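Local structure of lactococcal prophage ps3 protein 05 (Staphylococcus epidermidis ATCC 12228, 3G8W) at residues Asn93-Glu96 with Ile97-Arg100. The protein is probably an acetyltransferase of the GNAT family, expected to transfer an acetyl group from acetyl-CoA to an acceptor substrate. Residues are numbered along the deposited sequence; the frame is centred on the assembly and turned at random.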
loop_
_atom_site.group_PDB
_atom_site.type_symbol
_atom_site.label_atom_id
_atom_site.label_comp_id
_atom_site.label_asym_id
_atom_site.label_seq_id
_atom_site.Cartn_x
_atom_site.Cartn_y
_atom_site.Cartn_z
ATOM N N ASN B 93 20.755 5.270 19.494
ATOM C CA ASN B 93 20.655 5.385 20.953
ATOM C C ASN B 93 19.230 5.548 21.460
ATOM O O ASN B 93 18.970 5.468 22.656
ATOM C CB ASN B 93 21.534 6.515 21.478
ATOM C CG ASN B 93 22.997 6.266 21.222
ATOM O OD1 ASN B 93 23.625 5.450 21.892
ATOM N ND2 ASN B 93 23.552 6.971 20.247
ATOM N N ASN B 94 18.289 5.745 20.548
ATOM C CA ASN B 94 16.932 6.020 20.956
ATOM C C ASN B 94 16.874 7.434 21.542
ATOM O O ASN B 94 16.312 7.658 22.611
ATOM C CB ASN B 94 16.482 4.979 21.986
ATOM C CG ASN B 94 14.981 4.812 22.017
ATOM O OD1 ASN B 94 14.277 5.202 21.069
ATOM N ND2 ASN B 94 14.473 4.232 23.107
ATOM N N ASP B 95 17.510 8.375 20.853
ATOM C CA ASP B 95 17.398 9.773 21.193
ATOM C C ASP B 95 16.077 10.314 20.622
ATOM O O ASP B 95 15.937 10.563 19.419
ATOM C CB ASP B 95 18.618 10.534 20.680
ATOM C CG ASP B 95 18.643 11.983 21.129
ATOM O OD1 ASP B 95 19.754 12.555 21.288
ATOM O OD2 ASP B 95 17.550 12.563 21.306
ATOM N N GLU B 96 15.104 10.473 21.504
ATOM C CA GLU B 96 13.793 10.953 21.129
ATOM C C GLU B 96 13.717 12.444 20.841
ATOM O O GLU B 96 12.855 12.868 20.073
ATOM C CB GLU B 96 12.805 10.632 22.219
ATOM C CG GLU B 96 11.793 9.603 21.840
ATOM C CD GLU B 96 10.690 9.512 22.879
ATOM O OE1 GLU B 96 9.904 8.522 22.848
ATOM O OE2 GLU B 96 10.624 10.448 23.731
ATOM N N ILE B 97 14.567 13.250 21.474
ATOM C CA ILE B 97 14.553 14.685 21.211
ATOM C C ILE B 97 14.811 14.876 19.726
ATOM O O ILE B 97 14.165 15.699 19.063
ATOM C CB ILE B 97 15.605 15.441 22.036
ATOM C CG1 ILE B 97 15.071 15.762 23.427
ATOM C CG2 ILE B 97 15.974 16.745 21.391
ATOM C CD1 ILE B 97 15.350 14.712 24.448
ATOM N N VAL B 98 15.738 14.066 19.218
ATOM C CA VAL B 98 16.185 14.114 17.837
ATOM C C VAL B 98 15.136 13.558 16.879
ATOM O O VAL B 98 14.869 14.165 15.850
ATOM C CB VAL B 98 17.521 13.345 17.676
ATOM C CG1 VAL B 98 17.946 13.280 16.231
ATOM C CG2 VAL B 98 18.605 14.003 18.515
ATOM N N ASN B 99 14.557 12.403 17.202
ATOM C CA ASN B 99 13.545 11.795 16.340
ATOM C C ASN B 99 12.329 12.719 16.206
ATOM O O ASN B 99 11.830 12.944 15.112
ATOM C CB ASN B 99 13.126 10.418 16.872
ATOM C CG ASN B 99 12.513 9.526 15.791
ATOM O OD1 ASN B 99 13.090 9.312 14.726
ATOM N ND2 ASN B 99 11.347 8.981 16.074
ATOM N N ARG B 100 11.868 13.267 17.333
ATOM C CA ARG B 100 10.758 14.217 17.349
ATOM C C ARG B 100 11.052 15.353 16.391
ATOM O O ARG B 100 10.176 15.789 15.663
ATOM C CB ARG B 100 10.496 14.734 18.751
ATOM C CG ARG B 100 9.406 15.735 18.837
ATOM C CD ARG B 100 9.091 16.119 20.278
ATOM N NE ARG B 100 8.911 14.968 21.173
ATOM C CZ ARG B 100 7.781 14.270 21.319
ATOM N NH1 ARG B 100 6.695 14.583 20.638
ATOM N NH2 ARG B 100 7.735 13.246 22.152
#
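Ile97 meets the side chain of Asp95 at the start of helix 96-112. Its backbone N lies 3.1 Å from Asp95 OD2, and its CB lies close to the same oxygen.

Val98 makes the capping bond. Its N donates to Asp95 OD2 at 3.1 Å, with an N-H...O angle of 158°. This amide has no earlier helical carbonyl to bond. The donor comes from above the carboxylate plane, 51° out of it. Asp95 reaches this place because its CG is anti to its own backbone N (chi1 -174°). The two side chains cross at about a right angle, with Val98 CG2 against the carboxylate carbon. Val98 also packs on Val67 and Ala68 of strand 65-74. The negative carboxylate at the positive end of the helix dipole is probably favourable.

Asn99 N donates to Asp95 O at 3.2 Å. This is the first i to i+4 bond of the helix, so Asp95 holds the turn by both its side chain and its carbonyl. The Asn99 side chain turns inward instead, and its ND2 bonds Asn89 OD1 on strand 83-91.

Arg100 N continues the pattern with a bond to Glu96 O at 2.9 Å. Glu96 OE2 lies at the edge of the guanidinium, near its plane. It stays 4.3 Å from Arg100 NH2, too far for a salt bridge, though the opposite charges may still attract. Arg100 NH1 bonds Ser135 OG on helix 127-136, and both Glu96 and Arg100 touch Phe132 of that helix.

Asp95 is a classic aspartate N-cap, opening the helix that follows strand 83-91. In GNAT proteins this turn is usually where the pyrophosphate of acetyl-CoA binds. The usual glycine-rich motif is not evident in residues 93-100, so a cofactor role here is only inferred.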